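Local coordinates for protein cortical-lytic enzyme (Bacillus cereus, PDB 4S3J) that hydrolyses partially degraded spore-cortex peptidoglycan during germination, acting as an N-acetylglucosaminidase that recognises muramic acid delta-lactam, at residues D26-V29 against K30-L34; Y56-P59 against G60-L63; I359-F363 against T364-P368; Y372-E375 against N376-H380; W383-D386 against A387-Q391. All blocks are in the same frame, centred on the assembly; numbering follows the deposited sequence.

Contact 1 of 5, residues D26-V29 against K30-L34; sequences DEIV and KDNGL
Asn32 folds its side chain back onto the helix it has just left and gives its amide to the carbonyl of Ile28. With CG beside its own backbone N (chi1 -67°) and the amide swung round by chi2 of -80°, ND2 lies 2.9 Å from Ile28 O. That oxygen is met in its carbonyl plane, on a lone pair, and it lies within the plane of the amide. The backbone N of Asn32 reaches Ile28 O as well, so one carbonyl is gripped twice by one residue. The other end of the amide, OD1, accepts from Ile47 N on strand 45-49 and from Gln416 NE2, which fixes its rotation. The helix ends here in a Schellman motif: Gly33, at positive phi, is the C-prime residue, Leu34 N bonds to Val29 O at 3.0 Å, and Gly33 N turns back to Lys30 O. This closes helix 25-31 of the first LysM domain. Beyond the glycine the side chain of Leu34 returns over the last turn, its CB 4.1 Å from Val29 CG1 and its CD1 4.3 Å from Ile28 CG2; Ile28 and Leu34 both also touch Val14 of helix 14-21. One turn earlier Glu27 and Asp31 run side by side, pointing the same way. Glu27 CG comes within 3.6 Å of Asp31 OD2, while their like charges stay 4.6 Å apart between Glu27 OE2 and Asp31 OD2.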
loop_
_atom_site.group_PDB
_atom_site.type_symbol
_atom_site.label_atom_id
_atom_site.label_comp_id
_atom_site.label_asym_id
_atom_site.label_seq_id
_atom_site.Cartn_x
_atom_site.Cartn_y
_atom_site.Cartn_z
ATOM N N ASP A 26 26.930 2.745 -8.887
ATOM C CA ASP A 26 25.911 3.593 -9.485
ATOM C C ASP A 26 24.562 2.871 -9.508
ATOM O O ASP A 26 23.535 3.478 -9.259
ATOM C CB ASP A 26 26.319 3.993 -10.906
ATOM C CG ASP A 26 27.350 5.119 -10.939
ATOM O OD1 ASP A 26 27.630 5.734 -9.887
ATOM O OD2 ASP A 26 27.876 5.390 -12.038
ATOM N N GLU A 27 24.582 1.572 -9.788
ATOM C CA GLU A 27 23.353 0.781 -9.835
ATOM C C GLU A 27 22.675 0.680 -8.470
ATOM O O GLU A 27 21.462 0.837 -8.352
ATOM C CB GLU A 27 23.682 -0.608 -10.359
ATOM C CG GLU A 27 22.498 -1.442 -10.764
ATOM C CD GLU A 27 22.904 -2.557 -11.706
ATOM O OE1 GLU A 27 23.468 -2.248 -12.777
ATOM O OE2 GLU A 27 22.673 -3.737 -11.373
ATOM N N ILE A 28 23.469 0.438 -7.430
ATOM C CA ILE A 28 22.934 0.379 -6.071
ATOM C C ILE A 28 22.332 1.727 -5.652
ATOM O O ILE A 28 21.247 1.790 -5.059
ATOM C CB ILE A 28 24.019 -0.043 -5.085
ATOM C CG1 ILE A 28 24.476 -1.475 -5.411
ATOM C CG2 ILE A 28 23.515 0.047 -3.630
ATOM C CD1 ILE A 28 25.615 -1.994 -4.548
ATOM N N VAL A 29 23.027 2.813 -5.974
ATOM C CA VAL A 29 22.537 4.138 -5.639
ATOM C C VAL A 29 21.203 4.398 -6.369
ATOM O O VAL A 29 20.244 4.851 -5.755
ATOM C CB VAL A 29 23.576 5.235 -6.010
ATOM C CG1 VAL A 29 22.955 6.610 -5.956
ATOM C CG2 VAL A 29 24.791 5.164 -5.080
ATOM N N LYS A 30 21.140 4.086 -7.662
ATOM C CA LYS A 30 19.940 4.382 -8.443
ATOM C C LYS A 30 18.758 3.548 -7.977
ATOM O O LYS A 30 17.675 4.089 -7.753
ATOM C CB LYS A 30 20.181 4.142 -9.939
ATOM C CG LYS A 30 18.967 4.531 -10.810
ATOM C CD LYS A 30 19.068 4.053 -12.257
ATOM C CE LYS A 30 19.959 4.956 -13.099
ATOM N NZ LYS A 30 19.302 6.270 -13.397
ATOM N N ASP A 31 18.960 2.240 -7.844
ATOM C CA ASP A 31 17.872 1.332 -7.487
ATOM C C ASP A 31 17.274 1.611 -6.121
ATOM O O ASP A 31 16.117 1.270 -5.867
ATOM C CB ASP A 31 18.340 -0.121 -7.521
ATOM C CG ASP A 31 18.675 -0.602 -8.917
ATOM O OD1 ASP A 31 18.270 0.061 -9.896
ATOM O OD2 ASP A 31 19.305 -1.671 -9.034
ATOM N N ASN A 32 18.059 2.200 -5.233
ATOM C CA ASN A 32 17.617 2.427 -3.870
ATOM C C ASN A 32 17.371 3.896 -3.541
ATOM O O ASN A 32 17.161 4.238 -2.368
ATOM C CB ASN A 32 18.650 1.831 -2.920
ATOM C CG ASN A 32 18.688 0.324 -3.011
ATOM O OD1 ASN A 32 17.853 -0.358 -2.439
ATOM N ND2 ASN A 32 19.660 -0.202 -3.748
ATOM N N GLY A 33 17.440 4.746 -4.564
ATOM C CA GLY A 33 17.175 6.166 -4.390
ATOM C C GLY A 33 18.080 6.790 -3.351
ATOM O O GLY A 33 17.654 7.616 -2.545
ATOM N N LEU A 34 19.343 6.383 -3.348
ATOM C CA LEU A 34 20.262 6.908 -2.377
ATOM C C LEU A 34 20.835 8.249 -2.791
ATOM O O LEU A 34 20.950 8.557 -3.973
ATOM C CB LEU A 34 21.433 5.947 -2.166
ATOM C CG LEU A 34 21.062 4.512 -1.800
ATOM C CD1 LEU A 34 22.330 3.653 -1.704
ATOM C CD2 LEU A 34 20.324 4.475 -0.489
#

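Contact 2 of 5, residues Y56-P59 against G60-L63; sequences YVQP and GDSL
Asp61 points back across a tight turn and holds its start. Its OD2 accepts the backbone N-H of Gln58 at 2.8 Å, a nearly straight bond (165°) that arrives from above the carboxylate plane instead of within it. The same oxygen is hydrogen-bonded to Tyr55 OH, so two partners hold the carboxylate in place. In the other direction Asp61 N donates to Gln58 O at 3.1 Å, and the two residues are thus tied by a reciprocal pair, one bond from the side chain and one from the backbone. Between them Pro59 and Gly60 occupy the corners of a type II beta turn, Gly60 taking the positive phi (83°) of the third position. The pyrrolidine of Pro59 is turned away from the turn. Val57 CG1 lies 3.9 Å from Asp61 CB, the two side chains sliding past each other in opposite directions. Gln58 sets out alongside Asp61, then bends at chi2 and turns its amide back to Tyr56 O, with NE2 of Gln58 3.0 Å from that oxygen, while its OE1 takes the N-H of Thr7. In the second LysM domain the turn links strand 54-56 to helix 63-70, where Ser62 is the N-cap and bonds to Arg65 N; Val57 leans on Leu95 of strand 94-96, and Pro59 rests against Val91 in the loop before that strand.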
loop_
_atom_site.group_PDB
_atom_site.type_symbol
_atom_site.label_atom_id
_atom_site.label_comp_id
_atom_site.label_asym_id
_atom_site.label_seq_id
_atom_site.Cartn_x
_atom_site.Cartn_y
_atom_site.Cartn_z
ATOM N N TYR A 56 21.698 -15.096 -2.227
ATOM C CA TYR A 56 22.447 -15.248 -0.981
ATOM C C TYR A 56 21.505 -15.067 0.202
ATOM O O TYR A 56 20.839 -14.042 0.356
ATOM C CB TYR A 56 23.620 -14.266 -0.930
ATOM C CG TYR A 56 24.594 -14.553 -2.047
ATOM C CD1 TYR A 56 25.513 -15.589 -1.948
ATOM C CD2 TYR A 56 24.563 -13.828 -3.223
ATOM C CE1 TYR A 56 26.373 -15.881 -2.984
ATOM C CE2 TYR A 56 25.423 -14.107 -4.259
ATOM C CZ TYR A 56 26.318 -15.144 -4.137
ATOM O OH TYR A 56 27.184 -15.433 -5.167
ATOM N N VAL A 57 21.454 -16.099 1.029
ATOM C CA VAL A 57 20.483 -16.192 2.112
ATOM C C VAL A 57 20.595 -15.026 3.101
ATOM O O VAL A 57 21.688 -14.587 3.489
ATOM C CB VAL A 57 20.641 -17.566 2.842
ATOM C CG1 VAL A 57 19.880 -17.596 4.159
ATOM C CG2 VAL A 57 20.197 -18.719 1.926
ATOM N N GLN A 58 19.437 -14.499 3.460
ATOM C CA GLN A 58 19.323 -13.369 4.376
ATOM C C GLN A 58 18.812 -13.805 5.753
ATOM O O GLN A 58 18.201 -14.859 5.883
ATOM C CB GLN A 58 18.374 -12.325 3.785
ATOM C CG GLN A 58 18.850 -11.741 2.474
ATOM C CD GLN A 58 20.163 -11.042 2.627
ATOM O OE1 GLN A 58 20.276 -10.078 3.398
ATOM N NE2 GLN A 58 21.196 -11.538 1.927
ATOM N N PRO A 59 19.012 -12.961 6.771
ATOM C CA PRO A 59 18.486 -13.302 8.099
ATOM C C PRO A 59 16.990 -13.602 8.097
ATOM O O PRO A 59 16.176 -12.844 7.542
ATOM C CB PRO A 59 18.795 -12.056 8.931
ATOM C CG PRO A 59 19.950 -11.391 8.221
ATOM C CD PRO A 59 19.805 -11.717 6.768
ATOM N N GLY A 60 16.631 -14.722 8.726
ATOM C CA GLY A 60 15.246 -15.156 8.832
ATOM C C GLY A 60 14.681 -15.908 7.632
ATOM O O GLY A 60 13.548 -16.395 7.667
ATOM N N ASP A 61 15.465 -16.048 6.568
ATOM C CA ASP A 61 14.991 -16.751 5.380
ATOM C C ASP A 61 14.683 -18.219 5.672
ATOM O O ASP A 61 15.301 -18.853 6.529
ATOM C CB ASP A 61 16.040 -16.716 4.265
ATOM C CG ASP A 61 15.873 -15.554 3.304
ATOM O OD1 ASP A 61 14.784 -14.950 3.217
ATOM O OD2 ASP A 61 16.865 -15.248 2.617
ATOM N N SER A 62 13.747 -18.746 4.894
ATOM C CA SER A 62 13.462 -20.163 4.819
ATOM C C SER A 62 13.349 -20.502 3.352
ATOM O O SER A 62 13.161 -19.605 2.522
ATOM C CB SER A 62 12.164 -20.491 5.552
ATOM O OG SER A 62 11.063 -19.833 4.925
ATOM N N LEU A 63 13.457 -21.780 3.010
ATOM C CA LEU A 63 13.262 -22.165 1.625
ATOM C C LEU A 63 11.846 -21.841 1.195
ATOM O O LEU A 63 11.621 -21.410 0.080
ATOM C CB LEU A 63 13.569 -23.646 1.415
ATOM C CG LEU A 63 15.038 -24.066 1.449
ATOM C CD1 LEU A 63 15.136 -25.579 1.244
ATOM C CD2 LEU A 63 15.871 -23.336 0.387
#

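Contact 3 of 5, residues I359-F363 against T364-P368; sequences IRYDF and TAQAP
With CG trans to the backbone N (chi1 -179°), the carboxylate of Asp362 swings forward over the turn, and OD1 accepts Ala365 N at 2.9 Å from well above the carboxylate plane; Thr364 N adds a weak bond to the same oxygen. Gln366 is folded instead, with chi1 at -71° and a second bend at chi2, which curls its amide back toward Tyr361 and Phe363. There OE1 receives the hydroxyl of Tyr361, with 2.8 Å between Tyr361 OH and Gln366 OE1, and NE2 donates to Phe363 O at 3.0 Å. The tyrosine ring and the amide stand at 68°, and the hydroxyl approaches from above the carbonyl plane. Over one face of that ring lies Ala367 N, while Pro368 CD comes to 4.0 Å from CE1 of Tyr361. The backbone forms a hairpin between strands 360-362 and 367-373, with Asp362 and Ala367 as an antiparallel hydrogen-bonded pair. Asp362 faces both Gln366 and Ala367 in a G1 bulge, Gln366 having positive phi; Ala367 N reaches Asp362 O at 3.2 Å. Because Gln366 OE1 is also hydrogen-bonded to Ser392 OG of helix 387-400, the amide ties hairpin to helix, and its orientation is set by unlike partners: the hydroxyl of Tyr361 at the oxygen and the carbonyl of Phe363 at the nitrogen.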
loop_
_atom_site.group_PDB
_atom_site.type_symbol
_atom_site.label_atom_id
_atom_site.label_comp_id
_atom_site.label_asym_id
_atom_site.label_seq_id
_atom_site.Cartn_x
_atom_site.Cartn_y
_atom_site.Cartn_z
ATOM N N ILE A 359 18.963 0.023 12.241
ATOM C CA ILE A 359 17.569 -0.349 12.029
ATOM C C ILE A 359 17.404 -1.806 12.433
ATOM O O ILE A 359 18.164 -2.676 11.997
ATOM C CB ILE A 359 17.160 -0.145 10.566
ATOM C CG1 ILE A 359 17.207 1.344 10.193
ATOM C CG2 ILE A 359 15.768 -0.710 10.307
ATOM C CD1 ILE A 359 17.321 1.611 8.744
ATOM N N ARG A 360 16.445 -2.067 13.310
ATOM C CA ARG A 360 16.112 -3.402 13.761
ATOM C C ARG A 360 14.888 -3.912 13.011
ATOM O O ARG A 360 14.175 -3.135 12.383
ATOM C CB ARG A 360 15.845 -3.404 15.256
ATOM C CG ARG A 360 17.106 -3.188 16.090
ATOM C CD ARG A 360 16.899 -2.155 17.136
ATOM N NE ARG A 360 15.884 -2.545 18.102
ATOM C CZ ARG A 360 15.172 -1.685 18.832
ATOM N NH1 ARG A 360 14.263 -2.145 19.682
ATOM N NH2 ARG A 360 15.350 -0.369 18.706
ATOM N N TYR A 361 14.653 -5.219 13.072
ATOM C CA TYR A 361 13.518 -5.827 12.368
ATOM C C TYR A 361 12.741 -6.782 13.268
ATOM O O TYR A 361 13.295 -7.687 13.863
ATOM C CB TYR A 361 14.001 -6.568 11.130
ATOM C CG TYR A 361 12.892 -6.886 10.161
ATOM C CD1 TYR A 361 12.436 -5.931 9.262
ATOM C CD2 TYR A 361 12.270 -8.133 10.173
ATOM C CE1 TYR A 361 11.415 -6.218 8.374
ATOM C CE2 TYR A 361 11.231 -8.429 9.289
ATOM C CZ TYR A 361 10.812 -7.473 8.394
ATOM O OH TYR A 361 9.777 -7.739 7.515
ATOM N N ASP A 362 11.446 -6.524 13.385
ATOM C CA ASP A 362 10.539 -7.358 14.171
ATOM C C ASP A 362 9.993 -8.463 13.265
ATOM O O ASP A 362 9.219 -8.188 12.354
ATOM C CB ASP A 362 9.419 -6.479 14.761
ATOM C CG ASP A 362 8.431 -7.253 15.630
ATOM O OD1 ASP A 362 8.145 -8.422 15.366
ATOM O OD2 ASP A 362 7.921 -6.674 16.608
ATOM N N PHE A 363 10.425 -9.704 13.491
ATOM C CA PHE A 363 10.042 -10.814 12.609
ATOM C C PHE A 363 8.616 -11.323 12.845
ATOM O O PHE A 363 8.083 -12.061 12.013
ATOM C CB PHE A 363 11.045 -11.960 12.772
ATOM C CG PHE A 363 12.377 -11.667 12.141
ATOM C CD1 PHE A 363 13.363 -10.996 12.847
ATOM C CD2 PHE A 363 12.632 -12.018 10.827
ATOM C CE1 PHE A 363 14.568 -10.698 12.260
ATOM C CE2 PHE A 363 13.839 -11.717 10.238
ATOM C CZ PHE A 363 14.803 -11.064 10.944
ATOM N N THR A 364 8.002 -10.944 13.961
ATOM C CA THR A 364 6.601 -11.283 14.217
ATOM C C THR A 364 5.663 -10.310 13.500
ATOM O O THR A 364 4.767 -10.732 12.765
ATOM C CB THR A 364 6.317 -11.318 15.730
ATOM O OG1 THR A 364 7.154 -12.323 16.316
ATOM C CG2 THR A 364 4.857 -11.660 16.022
ATOM N N ALA A 365 5.854 -9.013 13.711
ATOM C CA ALA A 365 5.097 -8.014 12.982
ATOM C C ALA A 365 5.475 -7.946 11.512
ATOM O O ALA A 365 4.659 -7.516 10.695
ATOM C CB ALA A 365 5.297 -6.639 13.623
ATOM N N GLN A 366 6.705 -8.352 11.193
ATOM C CA GLN A 366 7.362 -8.117 9.898
ATOM C C GLN A 366 7.400 -6.619 9.607
ATOM O O GLN A 366 6.650 -6.108 8.779
ATOM C CB GLN A 366 6.681 -8.909 8.757
ATOM C CG GLN A 366 6.915 -10.434 8.830
ATOM C CD GLN A 366 8.323 -10.839 8.431
ATOM O OE1 GLN A 366 8.871 -10.340 7.446
ATOM N NE2 GLN A 366 8.904 -11.765 9.180
ATOM N N ALA A 367 8.256 -5.915 10.354
ATOM C CA ALA A 367 8.417 -4.476 10.206
ATOM C C ALA A 367 9.726 -3.972 10.803
ATOM O O ALA A 367 10.169 -4.473 11.853
ATOM C CB ALA A 367 7.274 -3.751 10.853
ATOM N N PRO A 368 10.345 -2.989 10.136
ATOM C CA PRO A 368 11.558 -2.358 10.664
ATOM C C PRO A 368 11.231 -1.272 11.674
ATOM O O PRO A 368 10.171 -0.643 11.602
ATOM C CB PRO A 368 12.203 -1.763 9.421
ATOM C CG PRO A 368 11.010 -1.383 8.563
ATOM C CD PRO A 368 10.009 -2.485 8.784
#

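Contact 4 of 5, residues Y372-E375 against N376-H380; sequences YFDE and NGVQH
Tyr372 and His380 lie almost flat on one another, their planes 10° apart and the centroids 4.4 Å from each other, an offset stack in which the histidine is displaced toward the hydroxyl end of the phenol. The CB of His380 sits over the tyrosine face as well, 3.6 Å from its centroid, a CH-pi contact. His380 NE2 donates in its own ring plane to Asp374 OD2 at 2.8 Å, and the carboxylate is turned 69° from the imidazole. ND1 of His380 and the hydroxyl of Tyr372 each have a partner in the carboxylate of Asp328, so the imidazole is held at both nitrogens and the phenol at its hydroxyl. The other oxygen of Asp374 grips the turn. Asn376 N and Val378 N reach it from opposite faces of its plane, each at 2.9 Å from Asp374 OD1; the chi1 of 64°, with CG between the backbone N and the carbonyl carbon, turns OD1 to them. On the other face of the hairpin, Gln379 CG lies over the ring of Phe373, with Gln379 CB 3.6 Å from Phe373 CE1. Asp374 N returns a bond to Val378 O. In the glycosyl hydrolase family 18 domain, strands 367-373 and 379-383 thus form a beta hairpin closed by a type I turn from Asp374 to Gly377, with Gly377 at positive phi.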
loop_
_atom_site.group_PDB
_atom_site.type_symbol
_atom_site.label_atom_id
_atom_site.label_comp_id
_atom_site.label_asym_id
_atom_site.label_seq_id
_atom_site.Cartn_x
_atom_site.Cartn_y
_atom_site.Cartn_z
ATOM N N TYR A 372 15.910 6.356 19.047
ATOM C CA TYR A 372 17.035 7.284 19.087
ATOM C C TYR A 372 16.772 8.407 20.082
ATOM O O TYR A 372 15.634 8.591 20.513
ATOM C CB TYR A 372 17.308 7.856 17.694
ATOM C CG TYR A 372 16.287 8.826 17.124
ATOM C CD1 TYR A 372 16.389 10.195 17.357
ATOM C CD2 TYR A 372 15.236 8.382 16.319
ATOM C CE1 TYR A 372 15.462 11.103 16.812
ATOM C CE2 TYR A 372 14.304 9.284 15.766
ATOM C CZ TYR A 372 14.429 10.647 16.017
ATOM O OH TYR A 372 13.516 11.561 15.484
ATOM N N PHE A 373 17.827 9.140 20.453
ATOM C CA PHE A 373 17.685 10.386 21.216
ATOM C C PHE A 373 17.991 11.581 20.332
ATOM O O PHE A 373 19.000 11.575 19.616
ATOM C CB PHE A 373 18.613 10.424 22.435
ATOM C CG PHE A 373 18.190 9.535 23.542
ATOM C CD1 PHE A 373 17.187 9.920 24.398
ATOM C CD2 PHE A 373 18.815 8.317 23.750
ATOM C CE1 PHE A 373 16.770 9.090 25.422
ATOM C CE2 PHE A 373 18.398 7.484 24.767
ATOM C CZ PHE A 373 17.396 7.872 25.611
ATOM N N ASP A 374 17.143 12.609 20.372
ATOM C CA ASP A 374 17.441 13.813 19.615
ATOM C C ASP A 374 18.365 14.738 20.424
ATOM O O ASP A 374 18.788 14.404 21.539
ATOM C CB ASP A 374 16.141 14.543 19.169
ATOM C CG ASP A 374 15.292 15.071 20.321
ATOM O OD1 ASP A 374 15.818 15.337 21.419
ATOM O OD2 ASP A 374 14.061 15.233 20.100
ATOM N N GLU A 375 18.671 15.887 19.830
ATOM C CA GLU A 375 19.622 16.849 20.387
ATOM C C GLU A 375 19.153 17.428 21.726
ATOM O O GLU A 375 19.953 17.973 22.500
ATOM C CB GLU A 375 19.833 17.996 19.386
ATOM C CG GLU A 375 20.353 17.580 18.008
ATOM C CD GLU A 375 19.243 17.309 16.976
ATOM O OE1 GLU A 375 18.142 16.820 17.333
ATOM O OE2 GLU A 375 19.479 17.602 15.782
ATOM N N ASN A 376 17.848 17.356 21.992
ATOM C CA ASN A 376 17.314 17.824 23.268
ATOM C C ASN A 376 17.209 16.700 24.286
ATOM O O ASN A 376 16.682 16.905 25.378
ATOM C CB ASN A 376 15.937 18.479 23.105
ATOM C CG ASN A 376 15.985 19.752 22.284
ATOM O OD1 ASN A 376 17.025 20.390 22.172
ATOM N ND2 ASN A 376 14.833 20.171 21.786
ATOM N N GLY A 377 17.683 15.501 23.926
ATOM C CA GLY A 377 17.631 14.378 24.841
ATOM C C GLY A 377 16.298 13.684 24.937
ATOM O O GLY A 377 16.043 12.977 25.895
ATOM N N VAL A 378 15.416 13.949 23.987
ATOM C CA VAL A 378 14.109 13.305 23.982
ATOM C C VAL A 378 14.219 11.995 23.204
ATOM O O VAL A 378 14.812 11.978 22.115
ATOM C CB VAL A 378 13.030 14.234 23.369
ATOM C CG1 VAL A 378 11.692 13.530 23.269
ATOM C CG2 VAL A 378 12.900 15.517 24.204
ATOM N N GLN A 379 13.683 10.904 23.756
ATOM C CA GLN A 379 13.686 9.618 23.045
ATOM C C GLN A 379 12.574 9.554 22.000
ATOM O O GLN A 379 11.451 10.022 22.257
ATOM C CB GLN A 379 13.533 8.452 24.021
ATOM C CG GLN A 379 13.746 7.122 23.309
ATOM C CD GLN A 379 13.613 5.871 24.163
ATOM O OE1 GLN A 379 13.647 4.762 23.624
ATOM N NE2 GLN A 379 13.485 6.025 25.478
ATOM N N HIS A 380 12.897 9.007 20.830
ATOM C CA HIS A 380 11.930 8.737 19.762
ATOM C C HIS A 380 11.900 7.240 19.441
ATOM O O HIS A 380 12.919 6.546 19.577
ATOM C CB HIS A 380 12.296 9.482 18.485
ATOM C CG HIS A 380 12.259 10.980 18.582
ATOM N ND1 HIS A 380 11.442 11.756 17.786
ATOM C CD2 HIS A 380 12.998 11.846 19.317
ATOM C CE1 HIS A 380 11.650 13.027 18.040
ATOM N NE2 HIS A 380 12.595 13.118 18.973
#

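Contact 5 of 5, residues W383-D386 against A387-Q391; sequences WFED and ARSIQ
Arg388 clasps the carboxylate of Asp386 side-on, with NE and NH2 both directed at one oxygen. NH2 of Arg388 lies 2.8 Å from Asp386 OD2 and NE 3.1 Å, and the oxygen stays close to the guanidinium plane, which is turned 42° from that of the carboxylate. Asp386 carries its CG between the backbone N and the carbonyl carbon (chi1 71°), and this places OD1 over the first turn of the helix. As the N-cap of helix 387-400, Asp386 accepts weak bonds there from Arg388 N and Ser389 N. Ser389 OG answers with a weak bond from Asp386 N, 3.4 Å, and the pair makes a capping box at the start of this helix in the family 18 domain. Ser389 OG in turn donates to Glu385 OE1, a long bond of 3.2 Å from above the carboxylate plane, while Glu385 OE2 is held by Asn323 ND2. The tight side is the buried one, where a straight backbone bond joins Ile390 N to Asp386 O at 3.0 Å. Ala387 packs on Leu420 and Ile390 on Asn417, both of helix 415-424. Arg388, the one partly exposed residue among those that touch, marks the more open side, though its guanidinium is firmly bonded: its chain, bent at chi3, arches past Tyr361 and Ile359, and NE and NH2 fasten it to Asp386 OD2.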
loop_
_atom_site.group_PDB
_atom_site.type_symbol
_atom_site.label_atom_id
_atom_site.label_comp_id
_atom_site.label_asym_id
_atom_site.label_seq_id
_atom_site.Cartn_x
_atom_site.Cartn_y
_atom_site.Cartn_z
ATOM N N TRP A 383 8.568 3.329 13.639
ATOM C CA TRP A 383 8.159 2.113 12.921
ATOM C C TRP A 383 7.868 2.533 11.484
ATOM O O TRP A 383 7.282 3.588 11.278
ATOM C CB TRP A 383 6.927 1.462 13.565
ATOM C CG TRP A 383 7.240 0.827 14.874
ATOM C CD1 TRP A 383 7.305 1.438 16.093
ATOM C CD2 TRP A 383 7.563 -0.548 15.095
ATOM N NE1 TRP A 383 7.645 0.525 17.064
ATOM C CE2 TRP A 383 7.796 -0.707 16.486
ATOM C CE3 TRP A 383 7.666 -1.666 14.259
ATOM C CZ2 TRP A 383 8.172 -1.931 17.042
ATOM C CZ3 TRP A 383 8.003 -2.882 14.821
ATOM C CH2 TRP A 383 8.250 -3.006 16.195
ATOM N N PHE A 384 8.314 1.752 10.501
ATOM C CA PHE A 384 8.146 2.182 9.119
ATOM C C PHE A 384 8.063 0.982 8.172
ATOM O O PHE A 384 7.800 -0.135 8.625
ATOM C CB PHE A 384 9.257 3.198 8.740
ATOM C CG PHE A 384 10.641 2.644 8.640
ATOM C CD1 PHE A 384 11.380 2.307 9.781
ATOM C CD2 PHE A 384 11.241 2.532 7.398
ATOM C CE1 PHE A 384 12.687 1.790 9.649
ATOM C CE2 PHE A 384 12.537 2.005 7.267
ATOM C CZ PHE A 384 13.265 1.675 8.391
ATOM N N GLU A 385 8.199 1.229 6.871
ATOM C CA GLU A 385 8.096 0.183 5.860
ATOM C C GLU A 385 9.398 0.116 5.085
ATOM O O GLU A 385 9.965 1.163 4.746
ATOM C CB GLU A 385 6.950 0.466 4.901
ATOM C CG GLU A 385 5.561 0.560 5.533
ATOM C CD GLU A 385 5.046 -0.794 6.004
ATOM O OE1 GLU A 385 5.403 -1.832 5.388
ATOM O OE2 GLU A 385 4.310 -0.821 7.008
ATOM N N ASP A 386 9.878 -1.096 4.772
ATOM C CA ASP A 386 11.049 -1.224 3.902
ATOM C C ASP A 386 10.919 -2.447 2.997
ATOM O O ASP A 386 9.872 -3.107 2.975
ATOM C CB ASP A 386 12.381 -1.265 4.691
ATOM C CG ASP A 386 12.616 -2.565 5.474
ATOM O OD1 ASP A 386 11.876 -3.559 5.321
ATOM O OD2 ASP A 386 13.613 -2.588 6.249
ATOM N N ALA A 387 11.977 -2.742 2.234
ATOM C CA ALA A 387 11.890 -3.790 1.225
ATOM C C ALA A 387 11.538 -5.163 1.816
ATOM O O ALA A 387 10.833 -5.967 1.174
ATOM C CB ALA A 387 13.193 -3.869 0.434
ATOM N N ARG A 388 12.029 -5.439 3.022
ATOM C CA ARG A 388 11.772 -6.723 3.662
ATOM C C ARG A 388 10.285 -6.912 3.943
ATOM O O ARG A 388 9.719 -7.973 3.627
ATOM C CB ARG A 388 12.562 -6.854 4.969
ATOM C CG ARG A 388 14.079 -6.917 4.739
ATOM C CD ARG A 388 14.865 -6.790 6.026
ATOM N NE ARG A 388 14.735 -5.463 6.636
ATOM C CZ ARG A 388 15.463 -5.038 7.667
ATOM N NH1 ARG A 388 16.382 -5.831 8.202
ATOM N NH2 ARG A 388 15.274 -3.816 8.157
ATOM N N SER A 389 9.660 -5.913 4.573
ATOM C CA SER A 389 8.271 -6.083 5.003
ATOM C C SER A 389 7.344 -6.008 3.791
ATOM O O SER A 389 6.357 -6.740 3.730
ATOM C CB SER A 389 7.861 -5.078 6.146
ATOM O OG SER A 389 7.952 -3.626 5.975
ATOM N N ILE A 390 7.664 -5.202 2.791
ATOM C CA ILE A 390 6.840 -5.194 1.572
ATOM C C ILE A 390 6.934 -6.552 0.849
ATOM O O ILE A 390 5.930 -7.076 0.359
ATOM C CB ILE A 390 7.235 -4.047 0.614
ATOM C CG1 ILE A 390 6.801 -2.703 1.217
ATOM C CG2 ILE A 390 6.586 -4.203 -0.751
ATOM C CD1 ILE A 390 5.260 -2.505 1.285
ATOM N N GLN A 391 8.117 -7.161 0.807
ATOM C CA GLN A 391 8.214 -8.507 0.234
ATOM C C GLN A 391 7.360 -9.511 1.015
ATOM O O GLN A 391 6.690 -10.356 0.409
ATOM C CB GLN A 391 9.675 -8.963 0.163
ATOM C CG GLN A 391 9.881 -10.293 -0.568
ATOM C CD GLN A 391 9.431 -10.254 -2.016
ATOM O OE1 GLN A 391 10.005 -9.542 -2.842
ATOM N NE2 GLN A 391 8.370 -11.001 -2.329
#

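Contacts 3, 4 and 5 follow one another along the family 18 domain, whereas contacts 1 and 2 belong to the two LysM domains. Contacts 3 and 4 share strand 367-373 at opposite ends, centres 22 Å apart, and strand 379-383 leads from contact 4 to the helix start in contact 5. Contacts 3 and 5 touch directly, centres 8 Å apart: Tyr361 OH lies 3.4 Å from Ser389 CA, and Pro368 O probably accepts from Phe384 N at 3.2 Å. The second LysM domain meets the hairpin where Pro59 O comes 3.7 Å from Phe363 CE2. Contact 1 stays about 7 Å from contact 5, nearest atoms. All five lie away from Glu220, the probable proton donor.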